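Local coordinates for putative branched-chain amino acid ABC transporter, periplasmic branched-chain amino acid-binding protein (PDB 4RU0) that probably captures a branched-chain amino acid or a related solute in the periplasm for uptake by an ABC transporter, at residues V108-N112 against N333-A337; F147-F151 against R359-E363; E363-D369 against N383-C388. All coordinates share one frame; numbering follows the deposited sequence.

Contact 1. Residues V108-N112 against N333-A337; sequences VYQPN and NAAVA
Gln110 reaches across to the helix that holds Asn333 and Ala337. Its CB and CG each lie 4.2 Å from ND2 of Asn333, an atom whose place in the model is less sure. CG stands anti to the carbonyl carbon (chi1 -65°), and a bend at the next bond swings the amide toward the helix. CD comes 3.9 Å from the same Asn333 ND2. At the tip, NE2 gives a weak hydrogen bond of 2.8 Å to the backbone O of Asn333. The N-H meets that oxygen at only 125°, so the bond is far from straight. The two side chains come from opposite directions, and their amide planes differ by 35°. The same NE2 also touches the CB methyl of Ala337. That methyl, one helical turn on from Asn333, packs against CG2 of Val108 at 3.6 Å.

The segment 108-112 lies in the loop before helix 114-126 in the periplasmic-binding-protein fold. Here it packs against the long helix 325-348, and every touching residue is buried. Met57 of helix 47-67 and Phe36 of strand 34-40 also touch Gln110.

Asn112 makes a second amide contact. Its OD1 lies 3.2 Å from ND2 of Asn333, a weak and less certain hydrogen bond. Its own ND2 is taken by the backbone O of Ala39, and its side chain sits about 5 Å from the bound pentaoxaheptadecane.

Contact 2. Residues F147-F151 against R359-E363; sequences FPYNF and RWGLE
Arg359 and Leu362 of helix 355-363 pack against a type I beta turn, Phe147 to Asn150, and the short strand 150-151 that it leads into. The tight part centres on the Phe151 ring and the first carbons of Arg359. CD1 of Leu362 sits over the middle of one ring face, 3.7 Å from the centroid of Phe151, a CH-pi contact. CB of Leu362 approaches CE1 of Phe151 to 3.6 Å. CG of Arg359 and CG of Glu363 meet the ring at its edge, in its plane. That arginine CG also lies 3.2 Å from O of Pro148, and CB and CG both pack on Tyr149. Pro130 and Ala340 also touch Leu362, and His391 stacks with Phe151.

Only the guanidinium end is looser. The chain bends at chi2 (-86°) and chi3 (-51°), which lays the guanidinium over Tyr149 with the planes 26° apart. This is an off-centre cation-pi contact, with CZ of Arg359 4.5 Å from the ring centroid of Tyr149. NE makes a long ion pair with OE1 of Glu363, which lies well off the guanidinium plane, so this is attraction between charges. The other carboxylate oxygen, OE2, is held by Arg441 and His391. Next to the stack, NH1 of Arg359 lies 3.5 Å from CB of Pro148.

Contact 3. Residues E363-D369 against N383-C388; sequences EHLNIDD and NLKLSC
Ile367 and Leu384 form the hydrogen-bonded pair of a short two-stranded antiparallel sheet, strands 366-367 and 384-385. The amide N of Ile367 gives its hydrogen to O of Leu384 at 2.7 Å. The return bond, from N of Leu384 to O of Ile367, is weak at 3.3 Å. Beyond the strands the pairing runs on: N of Leu386 donates to O of Leu365 at 3.1 Å.

The carbonyls also receive CA-H contacts. O of Leu365 has one from Lys385 CA, and O of Leu384 one from Asn366 CA. O of Glu363 is met by Ser387 CA at 3.3 Å. That oxygen also lies 3.0 Å from O of Leu386; both are acceptors, so no hydrogen bond joins them.

On the face that carries Ile367 and Leu384, these two run side by side, CG1 of Ile367 to CB of Leu384 at 3.8 Å. CD1 of Leu386 packs on CB of Leu365. These residues are buried, with Thr343 and Glu339 of helix 325-348 against Leu365. On the exposed face, Asn366 and Lys385 form the non-hydrogen-bonded pair. Their side chains run side by side, with CD of Lys385 3.7 Å from ND2 of Asn366.

At the far end the carboxylate of Glu363 rests on CA and CB of Cys388, whose SG is disulfide-bonded to Cys443. The polar links between the segments therefore lie mainly in the backbone, while the disulfide and the salt bridge to Arg441 tie this end covalently and by charge to the C-terminal segment.

From the N terminus, the chain first passes 108-112 and then the turn and strand at 147-151. It returns to them much later. Helix 325-348 closes contact 1 after 220 intervening residues, and helix 355-363 then closes contact 2, so the two cross along the chain. Contact 3 follows in series and closes a short loop of 13 residues that holds most of helix 369-375. Contacts 2 and 3 share Glu363. The three also touch in space: Val108 CG1 meets Leu362 CD1, Val336 CG2 meets Leu384 CD1, and Phe151 meets Leu386. Together they join early loops and strand 150-151 to consecutive late helices and the small sheet.

Contact 1. Residues V108-N112 against N333-A337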
ATOM      1  N   VAL A 108      -4.160 -12.640 -11.295  1.00 39.29           N
ATOM      2  CA  VAL A 108      -4.414 -11.418 -10.544  1.00 37.82           C
ATOM      3  C   VAL A 108      -3.886 -10.226 -11.327  1.00 37.58           C
ATOM      4  O   VAL A 108      -2.962 -10.363 -12.132  1.00 38.74           O
ATOM      5  CB  VAL A 108      -3.748 -11.443  -9.151  1.00 37.99           C
ATOM      6  CG1 VAL A 108      -4.452 -12.433  -8.231  1.00 37.99           C
ATOM      7  CG2 VAL A 108      -2.282 -11.785  -9.286  1.00 39.59           C
ATOM      8  N   TYR A 109      -4.482  -9.059 -11.101  1.00 36.18           N
ATOM      9  CA  TYR A 109      -4.073  -7.864 -11.824  1.00 35.97           C
ATOM     10  C   TYR A 109      -3.807  -6.672 -10.896  1.00 35.20           C
ATOM     11  O   TYR A 109      -4.625  -6.337 -10.035  1.00 34.11           O
ATOM     12  CB  TYR A 109      -5.130  -7.489 -12.864  1.00 35.23           C
ATOM     13  CG  TYR A 109      -4.659  -6.407 -13.805  1.00 42.90           C
ATOM     14  CD1 TYR A 109      -3.960  -6.727 -14.961  1.00 36.51           C
ATOM     15  CD2 TYR A 109      -4.894  -5.064 -13.530  1.00 34.35           C
ATOM     16  CE1 TYR A 109      -3.512  -5.740 -15.823  1.00 40.51           C
ATOM     17  CE2 TYR A 109      -4.452  -4.071 -14.385  1.00 34.57           C
ATOM     18  CZ  TYR A 109      -3.763  -4.414 -15.529  1.00 39.37           C
ATOM     19  OH  TYR A 109      -3.319  -3.433 -16.385  1.00 39.78           O
ATOM     20  N   GLN A 110      -2.656  -6.034 -11.091  1.00 35.89           N
ATOM     21  CA  GLN A 110      -2.257  -4.870 -10.294  1.00 35.42           C
ATOM     22  C   GLN A 110      -2.064  -3.650 -11.181  1.00 35.32           C
ATOM     23  O   GLN A 110      -1.032  -3.512 -11.833  1.00 50.12           O
ATOM     24  CB  GLN A 110      -0.969  -5.158  -9.524  1.00 36.51           C
ATOM     25  CG  GLN A 110      -1.106  -6.241  -8.476  1.00 36.65           C
ATOM     26  CD  GLN A 110       0.123  -7.129  -8.385  1.00 38.31           C
ATOM     27  OE1 GLN A 110       0.675  -7.548  -9.402  1.00 43.67           O
ATOM     28  NE2 GLN A 110       0.555  -7.419  -7.163  1.00 38.61           N
ATOM     29  N   PRO A 111      -3.064  -2.759 -11.212  1.00 34.12           N
ATOM     30  CA  PRO A 111      -3.009  -1.583 -12.089  1.00 37.87           C
ATOM     31  C   PRO A 111      -1.887  -0.604 -11.734  1.00 34.63           C
ATOM     32  O   PRO A 111      -1.461   0.151 -12.603  1.00 35.10           O
ATOM     33  CB  PRO A 111      -4.387  -0.931 -11.895  1.00 32.70           C
ATOM     34  CG  PRO A 111      -4.916  -1.490 -10.629  1.00 35.10           C
ATOM     35  CD  PRO A 111      -4.350  -2.868 -10.506  1.00 32.91           C
ATOM     36  N   ASN A 112      -1.412  -0.633 -10.492  1.00 34.68           N
ATOM     37  CA  ASN A 112      -0.355   0.274 -10.043  1.00 35.30           C
ATOM     38  C   ASN A 112      -0.699   1.736 -10.328  1.00 34.79           C
ATOM     39  O   ASN A 112       0.073   2.456 -10.960  1.00 35.60           O
ATOM     40  CB  ASN A 112       0.979  -0.084 -10.700  1.00 36.86           C
ATOM     41  CG  ASN A 112       1.441  -1.493 -10.362  1.00 38.38           C
ATOM     42  OD1 ASN A 112       1.320  -1.940  -9.223  1.00 38.29           O
ATOM     43  ND2 ASN A 112       1.966  -2.204 -11.357  1.00 38.74           N
ATOM     44  N   ASN A 333       4.491  -6.160  -3.235  1.00 42.96           N
ATOM     45  CA  ASN A 333       3.434  -6.231  -4.238  1.00 43.23           C
ATOM     46  C   ASN A 333       3.483  -7.552  -5.006  1.00 47.13           C
ATOM     47  O   ASN A 333       2.457  -8.194  -5.225  1.00 48.69           O
ATOM     48  CB  ASN A 333       3.547  -5.056  -5.214  1.00 41.50           C
ATOM     49  CG  ASN A 333       2.211  -4.638  -5.785  1.00 46.17           C
ATOM     50  OD1 ASN A 333       1.177  -4.760  -5.129  1.00 43.48           O
ATOM     51  ND2 ASN A 333       2.224  -4.144  -7.021  1.00 44.28           N
ATOM     52  N   ALA A 334       4.689  -7.957  -5.396  1.00 44.71           N
ATOM     53  CA  ALA A 334       4.883  -9.170  -6.177  1.00 45.99           C
ATOM     54  C   ALA A 334       4.674 -10.427  -5.338  1.00 46.45           C
ATOM     55  O   ALA A 334       4.151 -11.426  -5.827  1.00 48.57           O
ATOM     56  CB  ALA A 334       6.270  -9.178  -6.798  1.00 48.09           C
ATOM     57  N   ALA A 335       5.083 -10.373  -4.076  1.00 46.73           N
ATOM     58  CA  ALA A 335       5.004 -11.535  -3.201  1.00 47.40           C
ATOM     59  C   ALA A 335       3.557 -11.902  -2.879  1.00 48.60           C
ATOM     60  O   ALA A 335       3.213 -13.085  -2.771  1.00 46.23           O
ATOM     61  CB  ALA A 335       5.778 -11.283  -1.922  1.00 48.12           C
ATOM     62  N   VAL A 336       2.719 -10.883  -2.726  1.00 46.16           N
ATOM     63  CA  VAL A 336       1.311 -11.081  -2.403  1.00 43.95           C
ATOM     64  C   VAL A 336       0.621 -11.883  -3.500  1.00 42.17           C
ATOM     65  O   VAL A 336      -0.092 -12.846  -3.226  1.00 45.39           O
ATOM     66  CB  VAL A 336       0.591  -9.738  -2.202  1.00 40.39           C
ATOM     67  CG1 VAL A 336      -0.918  -9.924  -2.180  1.00 38.90           C
ATOM     68  CG2 VAL A 336       1.061  -9.087  -0.921  1.00 49.28           C
ATOM     69  N   ALA A 337       0.858 -11.484  -4.741  1.00 42.34           N
ATOM     70  CA  ALA A 337       0.296 -12.182  -5.882  1.00 42.48           C
ATOM     71  C   ALA A 337       0.838 -13.607  -5.962  1.00 44.30           C
ATOM     72  O   ALA A 337       0.078 -14.555  -6.169  1.00 44.30           O
ATOM     73  CB  ALA A 337       0.594 -11.420  -7.159  1.00 42.53           C
TER

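Contact 2. Residues F147-F151 against R359-E363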
ATOM      1  N   PHE A 147     -17.596  -6.518  -3.072  1.00 35.16           N
ATOM      2  CA  PHE A 147     -16.516  -6.351  -4.044  1.00 30.53           C
ATOM      3  C   PHE A 147     -15.736  -7.641  -4.295  1.00 27.40           C
ATOM      4  O   PHE A 147     -14.585  -7.755  -3.885  1.00 27.13           O
ATOM      5  CB  PHE A 147     -15.561  -5.254  -3.580  1.00 22.00           C
ATOM      6  CG  PHE A 147     -16.161  -3.884  -3.618  1.00 21.09           C
ATOM      7  CD1 PHE A 147     -16.885  -3.402  -2.542  1.00 21.14           C
ATOM      8  CD2 PHE A 147     -16.002  -3.075  -4.733  1.00 20.55           C
ATOM      9  CE1 PHE A 147     -17.437  -2.140  -2.577  1.00 24.70           C
ATOM     10  CE2 PHE A 147     -16.550  -1.814  -4.773  1.00 20.75           C
ATOM     11  CZ  PHE A 147     -17.269  -1.343  -3.695  1.00 21.55           C
ATOM     12  N   PRO A 148     -16.354  -8.600  -5.001  1.00 28.23           N
ATOM     13  CA  PRO A 148     -15.768  -9.924  -5.233  1.00 28.50           C
ATOM     14  C   PRO A 148     -14.370  -9.881  -5.846  1.00 26.75           C
ATOM     15  O   PRO A 148     -13.526 -10.689  -5.466  1.00 27.97           O
ATOM     16  CB  PRO A 148     -16.754 -10.580  -6.210  1.00 27.72           C
ATOM     17  CG  PRO A 148     -18.012  -9.822  -6.062  1.00 27.19           C
ATOM     18  CD  PRO A 148     -17.626  -8.428  -5.724  1.00 25.56           C
ATOM     19  N   TYR A 149     -14.127  -8.955  -6.769  1.00 25.69           N
ATOM     20  CA  TYR A 149     -12.863  -8.933  -7.499  1.00 26.05           C
ATOM     21  C   TYR A 149     -12.042  -7.657  -7.290  1.00 27.57           C
ATOM     22  O   TYR A 149     -11.215  -7.294  -8.123  1.00 25.17           O
ATOM     23  CB  TYR A 149     -13.136  -9.163  -8.988  1.00 26.60           C
ATOM     24  CG  TYR A 149     -13.605 -10.574  -9.245  1.00 34.75           C
ATOM     25  CD1 TYR A 149     -14.959 -10.889  -9.246  1.00 28.16           C
ATOM     26  CD2 TYR A 149     -12.690 -11.605  -9.430  1.00 29.81           C
ATOM     27  CE1 TYR A 149     -15.387 -12.186  -9.453  1.00 29.73           C
ATOM     28  CE2 TYR A 149     -13.111 -12.904  -9.639  1.00 31.43           C
ATOM     29  CZ  TYR A 149     -14.456 -13.190  -9.647  1.00 31.32           C
ATOM     30  OH  TYR A 149     -14.875 -14.483  -9.856  1.00 53.75           O
ATOM     31  N   ASN A 150     -12.261  -6.994  -6.161  1.00 23.87           N
ATOM     32  CA  ASN A 150     -11.476  -5.821  -5.791  1.00 28.24           C
ATOM     33  C   ASN A 150     -10.804  -6.036  -4.432  1.00 28.17           C
ATOM     34  O   ASN A 150     -11.483  -6.277  -3.433  1.00 23.02           O
ATOM     35  CB  ASN A 150     -12.364  -4.575  -5.764  1.00 21.54           C
ATOM     36  CG  ASN A 150     -11.568  -3.287  -5.835  1.00 39.86           C
ATOM     37  OD1 ASN A 150     -10.539  -3.137  -5.175  1.00 37.82           O
ATOM     38  ND2 ASN A 150     -12.041  -2.348  -6.647  1.00 37.59           N
ATOM     39  N   PHE A 151      -9.475  -5.951  -4.398  1.00 23.60           N
ATOM     40  CA  PHE A 151      -8.712  -6.267  -3.189  1.00 24.22           C
ATOM     41  C   PHE A 151      -7.768  -5.145  -2.739  1.00 26.48           C
ATOM     42  O   PHE A 151      -6.624  -5.073  -3.194  1.00 26.74           O
ATOM     43  CB  PHE A 151      -7.890  -7.547  -3.400  1.00 26.42           C
ATOM     44  CG  PHE A 151      -8.717  -8.798  -3.529  1.00 33.11           C
ATOM     45  CD1 PHE A 151      -8.880  -9.651  -2.446  1.00 35.79           C
ATOM     46  CD2 PHE A 151      -9.322  -9.129  -4.736  1.00 27.65           C
ATOM     47  CE1 PHE A 151      -9.633 -10.811  -2.561  1.00 40.14           C
ATOM     48  CE2 PHE A 151     -10.079 -10.285  -4.855  1.00 41.13           C
ATOM     49  CZ  PHE A 151     -10.233 -11.129  -3.769  1.00 30.07           C
ATOM     50  N   ARG A 359      -8.887 -15.333  -7.482  1.00 47.04           N
ATOM     51  CA  ARG A 359      -9.730 -14.698  -6.479  1.00 46.08           C
ATOM     52  C   ARG A 359      -9.878 -15.617  -5.270  1.00 45.25           C
ATOM     53  O   ARG A 359      -9.889 -15.159  -4.126  1.00 44.97           O
ATOM     54  CB  ARG A 359     -11.098 -14.357  -7.077  1.00 43.79           C
ATOM     55  CG  ARG A 359     -11.884 -13.309  -6.320  1.00 42.84           C
ATOM     56  CD  ARG A 359     -12.698 -13.899  -5.181  1.00 43.20           C
ATOM     57  NE  ARG A 359     -13.514 -15.024  -5.618  1.00 50.65           N
ATOM     58  CZ  ARG A 359     -14.725 -14.906  -6.150  1.00 49.42           C
ATOM     59  NH1 ARG A 359     -15.264 -13.704  -6.315  1.00 50.23           N
ATOM     60  NH2 ARG A 359     -15.397 -15.990  -6.516  1.00 50.02           N
ATOM     61  N   TRP A 360      -9.989 -16.917  -5.532  1.00 46.33           N
ATOM     62  CA  TRP A 360     -10.106 -17.907  -4.467  1.00 47.33           C
ATOM     63  C   TRP A 360      -8.832 -17.951  -3.633  1.00 47.91           C
ATOM     64  O   TRP A 360      -8.882 -18.087  -2.412  1.00 48.22           O
ATOM     65  CB  TRP A 360     -10.404 -19.299  -5.039  1.00 48.52           C
ATOM     66  CG  TRP A 360     -10.733 -20.309  -3.975  1.00 49.62           C
ATOM     67  CD1 TRP A 360     -11.976 -20.661  -3.539  1.00 49.75           C
ATOM     68  CD2 TRP A 360      -9.802 -21.074  -3.196  1.00 50.86           C
ATOM     69  NE1 TRP A 360     -11.879 -21.605  -2.543  1.00 51.01           N
ATOM     70  CE2 TRP A 360     -10.555 -21.875  -2.314  1.00 51.71           C
ATOM     71  CE3 TRP A 360      -8.404 -21.165  -3.161  1.00 51.47           C
ATOM     72  CZ2 TRP A 360      -9.961 -22.752  -1.405  1.00 53.13           C
ATOM     73  CZ3 TRP A 360      -7.815 -22.035  -2.255  1.00 52.87           C
ATOM     74  CH2 TRP A 360      -8.595 -22.819  -1.393  1.00 53.69           C
ATOM     75  N   GLY A 361      -7.691 -17.837  -4.306  1.00 48.15           N
ATOM     76  CA  GLY A 361      -6.404 -17.855  -3.639  1.00 48.82           C
ATOM     77  C   GLY A 361      -6.255 -16.664  -2.715  1.00 54.33           C
ATOM     78  O   GLY A 361      -5.887 -16.813  -1.547  1.00 53.08           O
ATOM     79  N   LEU A 362      -6.551 -15.478  -3.243  1.00 46.60           N
ATOM     80  CA  LEU A 362      -6.517 -14.252  -2.458  1.00 45.66           C
ATOM     81  C   LEU A 362      -7.371 -14.365  -1.204  1.00 45.60           C
ATOM     82  O   LEU A 362      -6.917 -14.026  -0.116  1.00 45.71           O
ATOM     83  CB  LEU A 362      -6.983 -13.064  -3.299  1.00 44.40           C
ATOM     84  CG  LEU A 362      -5.960 -12.523  -4.297  1.00 44.36           C
ATOM     85  CD1 LEU A 362      -6.646 -11.687  -5.348  1.00 43.39           C
ATOM     86  CD2 LEU A 362      -4.906 -11.705  -3.569  1.00 44.31           C
ATOM     87  N   GLU A 363      -8.596 -14.865  -1.354  1.00 45.56           N
ATOM     88  CA  GLU A 363      -9.531 -14.940  -0.232  1.00 45.57           C
ATOM     89  C   GLU A 363      -9.136 -16.018   0.780  1.00 51.49           C
ATOM     90  O   GLU A 363      -9.693 -16.088   1.878  1.00 47.14           O
ATOM     91  CB  GLU A 363     -10.957 -15.184  -0.737  1.00 45.30           C
ATOM     92  CG  GLU A 363     -11.509 -14.025  -1.566  1.00 46.50           C
ATOM     93  CD  GLU A 363     -13.011 -14.089  -1.783  1.00 47.23           C
ATOM     94  OE1 GLU A 363     -13.557 -15.201  -1.911  1.00 49.72           O
ATOM     95  OE2 GLU A 363     -13.650 -13.012  -1.830  1.00 42.88           O
TER

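Contact 3. Residues E363-D369 against N383-C388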
ATOM      1  N   GLU A 363      -8.596 -14.865  -1.354  1.00 45.56           N
ATOM      2  CA  GLU A 363      -9.531 -14.940  -0.232  1.00 45.57           C
ATOM      3  C   GLU A 363      -9.136 -16.018   0.780  1.00 51.49           C
ATOM      4  O   GLU A 363      -9.693 -16.088   1.878  1.00 47.14           O
ATOM      5  CB  GLU A 363     -10.957 -15.184  -0.737  1.00 45.30           C
ATOM      6  CG  GLU A 363     -11.509 -14.025  -1.566  1.00 46.50           C
ATOM      7  CD  GLU A 363     -13.011 -14.089  -1.783  1.00 47.23           C
ATOM      8  OE1 GLU A 363     -13.557 -15.201  -1.911  1.00 49.72           O
ATOM      9  OE2 GLU A 363     -13.650 -13.012  -1.830  1.00 42.88           O
ATOM     10  N   HIS A 364      -8.166 -16.852   0.423  1.00 47.91           N
ATOM     11  CA  HIS A 364      -7.706 -17.884   1.342  1.00 49.36           C
ATOM     12  C   HIS A 364      -6.249 -17.684   1.738  1.00 52.48           C
ATOM     13  O   HIS A 364      -5.613 -18.592   2.263  1.00 54.98           O
ATOM     14  CB  HIS A 364      -7.907 -19.271   0.732  1.00 50.53           C
ATOM     15  CG  HIS A 364      -9.336 -19.710   0.714  1.00 50.50           C
ATOM     16  ND1 HIS A 364     -10.240 -19.263  -0.225  1.00 49.49           N
ATOM     17  CD2 HIS A 364     -10.027 -20.533   1.538  1.00 51.46           C
ATOM     18  CE1 HIS A 364     -11.422 -19.799   0.014  1.00 52.61           C
ATOM     19  NE2 HIS A 364     -11.320 -20.575   1.079  1.00 55.41           N
ATOM     20  N   LEU A 365      -5.728 -16.487   1.490  1.00 50.52           N
ATOM     21  CA  LEU A 365      -4.378 -16.154   1.910  1.00 49.32           C
ATOM     22  C   LEU A 365      -4.239 -16.296   3.417  1.00 50.00           C
ATOM     23  O   LEU A 365      -5.063 -15.793   4.178  1.00 49.37           O
ATOM     24  CB  LEU A 365      -4.008 -14.736   1.490  1.00 48.40           C
ATOM     25  CG  LEU A 365      -3.207 -14.588   0.200  1.00 48.10           C
ATOM     26  CD1 LEU A 365      -2.821 -13.131  -0.010  1.00 47.03           C
ATOM     27  CD2 LEU A 365      -1.977 -15.470   0.243  1.00 49.66           C
ATOM     28  N   ASN A 366      -3.198 -17.002   3.838  1.00 51.42           N
ATOM     29  CA  ASN A 366      -2.890 -17.144   5.253  1.00 52.29           C
ATOM     30  C   ASN A 366      -1.383 -17.155   5.443  1.00 53.31           C
ATOM     31  O   ASN A 366      -0.756 -18.210   5.519  1.00 57.59           O
ATOM     32  CB  ASN A 366      -3.518 -18.413   5.830  1.00 58.80           C
ATOM     33  CG  ASN A 366      -3.504 -18.433   7.350  1.00 62.46           C
ATOM     34  OD1 ASN A 366      -2.558 -17.964   7.985  1.00 68.91           O
ATOM     35  ND2 ASN A 366      -4.560 -18.981   7.943  1.00 60.80           N
ATOM     36  N   ILE A 367      -0.813 -15.958   5.504  1.00 52.95           N
ATOM     37  CA  ILE A 367       0.620 -15.784   5.683  1.00 53.44           C
ATOM     38  C   ILE A 367       0.981 -15.719   7.162  1.00 54.28           C
ATOM     39  O   ILE A 367       0.623 -14.763   7.851  1.00 53.39           O
ATOM     40  CB  ILE A 367       1.111 -14.508   4.990  1.00 52.31           C
ATOM     41  CG1 ILE A 367       0.662 -14.485   3.523  1.00 51.45           C
ATOM     42  CG2 ILE A 367       2.613 -14.392   5.103  1.00 53.46           C
ATOM     43  CD1 ILE A 367       1.248 -15.591   2.696  1.00 52.71           C
ATOM     44  N   ASP A 368       1.687 -16.745   7.635  1.00 65.47           N
ATOM     45  CA  ASP A 368       2.161 -16.825   9.021  1.00 67.25           C
ATOM     46  C   ASP A 368       3.526 -16.181   9.193  1.00 57.89           C
ATOM     47  O   ASP A 368       4.174 -15.804   8.220  1.00 57.59           O
ATOM     48  CB  ASP A 368       2.252 -18.286   9.483  1.00 71.23           C
ATOM     49  CG  ASP A 368       0.904 -18.886   9.800  1.00 73.59           C
ATOM     50  OD1 ASP A 368       0.002 -18.131  10.221  1.00 81.76           O
ATOM     51  OD2 ASP A 368       0.749 -20.113   9.636  1.00 70.10           O
ATOM     52  N   ASP A 369       3.973 -16.081  10.439  1.00 62.73           N
ATOM     53  CA  ASP A 369       5.352 -15.696  10.710  1.00 64.50           C
ATOM     54  C   ASP A 369       6.300 -16.798  10.245  1.00 66.73           C
ATOM     55  O   ASP A 369       7.398 -16.521   9.753  1.00 62.57           O
ATOM     56  CB  ASP A 369       5.557 -15.410  12.194  1.00 60.79           C
ATOM     57  CG  ASP A 369       5.103 -14.024  12.583  1.00 80.75           C
ATOM     58  OD1 ASP A 369       5.240 -13.101  11.753  1.00 80.32           O
ATOM     59  OD2 ASP A 369       4.611 -13.860  13.719  1.00 82.35           O
ATOM     60  N   ASN A 383       1.839 -10.147   8.630  1.00 50.52           N
ATOM     61  CA  ASN A 383       0.963 -11.298   8.445  1.00 50.74           C
ATOM     62  C   ASN A 383      -0.251 -10.925   7.601  1.00 49.18           C
ATOM     63  O   ASN A 383      -0.713  -9.782   7.628  1.00 58.29           O
ATOM     64  CB  ASN A 383       0.501 -11.860   9.795  1.00 51.56           C
ATOM     65  CG  ASN A 383       1.614 -12.572  10.549  1.00 59.80           C
ATOM     66  OD1 ASN A 383       2.797 -12.383  10.266  1.00 60.70           O
ATOM     67  ND2 ASN A 383       1.234 -13.403  11.515  1.00 59.95           N
ATOM     68  N   LEU A 384      -0.756 -11.891   6.843  1.00 51.09           N
ATOM     69  CA  LEU A 384      -1.951 -11.692   6.029  1.00 48.09           C
ATOM     70  C   LEU A 384      -2.925 -12.838   6.218  1.00 48.57           C
ATOM     71  O   LEU A 384      -2.574 -13.998   6.026  1.00 49.73           O
ATOM     72  CB  LEU A 384      -1.594 -11.573   4.548  1.00 47.68           C
ATOM     73  CG  LEU A 384      -1.023 -10.252   4.049  1.00 53.58           C
ATOM     74  CD1 LEU A 384      -0.592 -10.397   2.600  1.00 46.84           C
ATOM     75  CD2 LEU A 384      -2.064  -9.163   4.200  1.00 51.95           C
ATOM     76  N   LYS A 385      -4.149 -12.515   6.601  1.00 47.80           N
ATOM     77  CA  LYS A 385      -5.202 -13.513   6.654  1.00 51.69           C
ATOM     78  C   LYS A 385      -6.470 -12.925   6.054  1.00 46.89           C
ATOM     79  O   LYS A 385      -7.186 -12.167   6.703  1.00 46.27           O
ATOM     80  CB  LYS A 385      -5.442 -13.992   8.086  1.00 49.19           C
ATOM     81  CG  LYS A 385      -6.401 -15.171   8.189  1.00 49.95           C
ATOM     82  CD  LYS A 385      -6.150 -15.982   9.454  1.00 62.08           C
ATOM     83  CE  LYS A 385      -7.303 -16.921   9.752  1.00 64.88           C
ATOM     84  NZ  LYS A 385      -8.546 -16.170  10.091  1.00 68.36           N
ATOM     85  N   LEU A 386      -6.730 -13.276   4.799  1.00 46.60           N
ATOM     86  CA  LEU A 386      -7.892 -12.762   4.086  1.00 45.49           C
ATOM     87  C   LEU A 386      -9.065 -13.723   4.152  1.00 46.63           C
ATOM     88  O   LEU A 386      -8.920 -14.885   4.530  1.00 48.98           O
ATOM     89  CB  LEU A 386      -7.553 -12.478   2.624  1.00 44.90           C
ATOM     90  CG  LEU A 386      -6.837 -11.171   2.284  1.00 44.05           C
ATOM     91  CD1 LEU A 386      -5.372 -11.213   2.713  1.00 44.80           C
ATOM     92  CD2 LEU A 386      -6.967 -10.884   0.792  1.00 43.42           C
ATOM     93  N   SER A 387     -10.232 -13.214   3.783  1.00 45.12           N
ATOM     94  CA  SER A 387     -11.441 -14.013   3.686  1.00 45.52           C
ATOM     95  C   SER A 387     -12.359 -13.346   2.677  1.00 47.28           C
ATOM     96  O   SER A 387     -12.054 -12.257   2.186  1.00 43.50           O
ATOM     97  CB  SER A 387     -12.134 -14.142   5.043  1.00 46.06           C
ATOM     98  OG  SER A 387     -12.789 -12.932   5.399  1.00 47.71           O
ATOM     99  N   CYS A 388     -13.477 -13.993   2.369  1.00 44.78           N
ATOM    100  CA  CYS A 388     -14.481 -13.395   1.501  1.00 43.96           C
ATOM    101  C   CYS A 388     -15.014 -12.108   2.131  1.00 51.70           C
ATOM    102  O   CYS A 388     -15.360 -11.156   1.440  1.00 46.51           O
ATOM    103  CB  CYS A 388     -15.622 -14.377   1.243  1.00 44.65           C
ATOM    104  SG  CYS A 388     -17.138 -13.608   0.620  1.00 75.86           S
TER